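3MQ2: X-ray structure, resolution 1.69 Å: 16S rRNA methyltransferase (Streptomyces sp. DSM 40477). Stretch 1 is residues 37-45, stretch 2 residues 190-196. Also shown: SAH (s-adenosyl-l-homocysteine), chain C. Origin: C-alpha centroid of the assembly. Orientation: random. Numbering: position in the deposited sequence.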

# COMPACT_ATOMS: atom_id res chain seq x y z
N GLY A 37 -6.96 1.63 -4.01
CA GLY A 37 -8.41 1.61 -4.09
C GLY A 37 -8.94 3.02 -4.32
O GLY A 37 -8.49 3.70 -5.24
N ASP A 38 -9.89 3.46 -3.49
CA ASP A 38 -10.40 4.83 -3.64
C ASP A 38 -9.43 5.94 -3.22
O ASP A 38 -9.70 7.12 -3.46
CB ASP A 38 -11.77 5.02 -2.97
CG ASP A 38 -11.71 4.97 -1.46
OD1 ASP A 38 -10.62 5.09 -0.86
OD2 ASP A 38 -12.80 4.83 -0.86
N GLY A 39 -8.29 5.57 -2.63
CA GLY A 39 -7.23 6.53 -2.39
C GLY A 39 -7.37 7.43 -1.16
O GLY A 39 -6.64 8.42 -1.03
N LYS A 40 -8.29 7.10 -0.27
CA LYS A 40 -8.51 7.92 0.92
C LYS A 40 -7.30 7.91 1.86
O LYS A 40 -6.96 8.93 2.46
CB LYS A 40 -9.75 7.43 1.68
CG LYS A 40 -11.06 7.65 0.94
CD LYS A 40 -12.24 7.08 1.71
CE LYS A 40 -13.56 7.36 1.00
NZ LYS A 40 -13.82 8.82 0.86
N HIS A 41 -6.64 6.76 1.96
CA HIS A 41 -5.51 6.63 2.88
C HIS A 41 -4.34 7.54 2.51
O HIS A 41 -3.85 8.29 3.34
CB HIS A 41 -5.05 5.16 2.94
CG HIS A 41 -3.72 4.97 3.60
ND1 HIS A 41 -3.50 5.23 4.93
CD2 HIS A 41 -2.53 4.56 3.10
CE1 HIS A 41 -2.24 4.98 5.23
NE2 HIS A 41 -1.63 4.57 4.13
N PRO A 42 -3.87 7.47 1.25
CA PRO A 42 -2.74 8.34 0.91
C PRO A 42 -3.09 9.82 0.95
O PRO A 42 -2.22 10.66 1.16
CB PRO A 42 -2.38 7.90 -0.53
CG PRO A 42 -3.62 7.21 -1.04
CD PRO A 42 -4.22 6.53 0.17
N TYR A 43 -4.37 10.14 0.76
CA TYR A 43 -4.80 11.53 0.88
C TYR A 43 -4.55 11.99 2.32
O TYR A 43 -3.99 13.07 2.54
CB TYR A 43 -6.27 11.68 0.51
CG TYR A 43 -6.73 13.12 0.48
CD1 TYR A 43 -6.68 13.86 -0.69
CD2 TYR A 43 -7.20 13.74 1.63
CE1 TYR A 43 -7.10 15.18 -0.72
CE2 TYR A 43 -7.61 15.06 1.61
CZ TYR A 43 -7.56 15.78 0.43
OH TYR A 43 -7.97 17.10 0.40
N LYS A 44 -4.94 11.16 3.28
CA LYS A 44 -4.63 11.46 4.68
C LYS A 44 -3.13 11.56 4.92
O LYS A 44 -2.66 12.51 5.55
CB LYS A 44 -5.24 10.42 5.63
CG LYS A 44 -4.67 10.54 7.06
CD LYS A 44 -5.47 9.73 8.06
CE LYS A 44 -5.02 10.00 9.50
NZ LYS A 44 -5.90 9.32 10.51
N VAL A 45 -2.37 10.59 4.41
CA VAL A 45 -0.93 10.62 4.61
C VAL A 45 -0.31 11.91 4.07
O VAL A 45 0.48 12.56 4.75
CB VAL A 45 -0.23 9.37 4.02
CG1 VAL A 45 1.29 9.46 4.17
CG2 VAL A 45 -0.76 8.12 4.71
N ALA A 190 -9.30 2.02 11.57
CA ALA A 190 -10.05 3.21 11.17
C ALA A 190 -9.13 4.42 10.98
O ALA A 190 -9.37 5.27 10.12
CB ALA A 190 -11.15 3.52 12.19
N GLY A 191 -8.07 4.49 11.79
CA GLY A 191 -7.11 5.57 11.70
C GLY A 191 -6.34 5.57 10.40
O GLY A 191 -5.81 6.60 9.98
N LEU A 192 -6.26 4.42 9.75
CA LEU A 192 -5.60 4.32 8.45
C LEU A 192 -6.39 5.04 7.36
O LEU A 192 -5.85 5.35 6.30
CB LEU A 192 -5.40 2.85 8.05
CG LEU A 192 -4.44 2.06 8.94
CD1 LEU A 192 -4.49 0.58 8.59
CD2 LEU A 192 -3.04 2.61 8.82
N GLU A 193 -7.67 5.27 7.63
CA GLU A 193 -8.55 5.96 6.69
C GLU A 193 -8.70 5.24 5.35
O GLU A 193 -8.56 5.86 4.30
CB GLU A 193 -8.07 7.38 6.44
CG GLU A 193 -8.12 8.28 7.65
CD GLU A 193 -9.51 8.82 7.92
OE1 GLU A 193 -10.46 8.38 7.24
OE2 GLU A 193 -9.64 9.69 8.81
N THR A 194 -8.98 3.94 5.38
CA THR A 194 -9.32 3.25 4.14
C THR A 194 -10.83 3.01 4.05
O THR A 194 -11.54 3.05 5.05
CB THR A 194 -8.53 1.93 3.97
OG1 THR A 194 -9.31 0.81 4.41
CG2 THR A 194 -7.21 1.97 4.73
N SER A 195 -11.31 2.75 2.84
CA SER A 195 -12.72 2.50 2.60
C SER A 195 -13.18 1.24 3.32
O SER A 195 -14.39 0.98 3.45
CB SER A 195 -13.00 2.35 1.10
OG SER A 195 -12.39 1.19 0.56
N TRP A 196 -12.23 0.44 3.80
CA TRP A 196 -12.57 -0.84 4.38
C TRP A 196 -13.18 -0.70 5.77
O TRP A 196 -13.83 -1.62 6.25
CB TRP A 196 -11.35 -1.77 4.41
CG TRP A 196 -10.94 -2.20 3.04
CD1 TRP A 196 -10.12 -1.52 2.19
CD2 TRP A 196 -11.34 -3.39 2.35
NE1 TRP A 196 -9.99 -2.21 1.01
CE2 TRP A 196 -10.72 -3.36 1.08
CE3 TRP A 196 -12.16 -4.47 2.68
CZ2 TRP A 196 -10.90 -4.38 0.14
CZ3 TRP A 196 -12.33 -5.49 1.75
CH2 TRP A 196 -11.70 -5.43 0.49
N SAH C . -5.82 -0.20 0.25
CA SAH C . -7.14 0.28 -0.14
CB SAH C . -7.82 -0.70 -1.09
CG SAH C . -7.71 -2.16 -0.68
SD SAH C . -8.85 -3.20 -1.63
C SAH C . -7.98 0.48 1.11
O SAH C . -9.10 0.99 1.04
OXT SAH C . -7.54 0.12 2.20
C5' SAH C . -7.40 -3.89 -2.47
C4' SAH C . -7.01 -3.06 -3.69
O4' SAH C . -5.86 -3.64 -4.29
C3' SAH C . -8.08 -3.05 -4.78
O3' SAH C . -8.34 -1.71 -5.15
C2' SAH C . -7.49 -3.75 -5.98
O2' SAH C . -7.84 -3.10 -7.18
C1' SAH C . -6.01 -3.64 -5.69
N9 SAH C . -5.19 -4.72 -6.26
C8 SAH C . -5.36 -6.08 -6.15
N7 SAH C . -4.35 -6.68 -6.83
C5 SAH C . -3.55 -5.71 -7.35
C6 SAH C . -2.39 -5.75 -8.12
N6 SAH C . -1.85 -6.91 -8.48
N1 SAH C . -1.81 -4.57 -8.49
C2 SAH C . -2.35 -3.35 -8.12
N3 SAH C . -3.50 -3.31 -7.37
C4 SAH C . -4.07 -4.48 -6.99
O HOH W 1 -10.47 1.60 -1.20
O HOH W 2 -9.69 3.56 0.77

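Near the end of a helix, carbonyls that lack a backbone partner can be met by other donors; in the methyltransferase 3MQ2, side chains of a helix remote in sequence supply them, in a contact burying 384 Å², both sides summed. His41 ND1 donates to Leu192 O at 2.7 Å, the oxygen lying at the edge of the ring, near its plane, where a ring nitrogen can reach it. The buried histidine adopts the t rotamer with chi2 of 66°, and its NE2 is satisfied elsewhere in the structure. One turn later Lys44, with all four chi angles near t, extends so that NZ donates to Gly191 O at 2.8 Å. Lys44 CD lies unusually close to Glu193 CG, at 3.0 Å, while Lys44 NZ and Glu193 OE2, 4.1 Å apart, are opposite charges beyond salt-bridge range. Glu193 leaves the helix with positive phi. Glu193 O comes within 3.2 Å of His41 N, but the angle is too poor for a hydrogen bond.

Toward the cofactor product, water takes over. Asp38 OD1 accepts from Lys40 N at 3.1 Å, at the start of the helix, and from water 2 at 2.4 Å; that water accepts from Ser195 N at 2.8 Å and donates to SAH O at 2.7 Å. Water 1 accepts from Asp38 N, donates to SAH O and bonds Ser195 OG. Thr194 OG1 caps the following turn, accepting from Trp196 N at 3.0 Å.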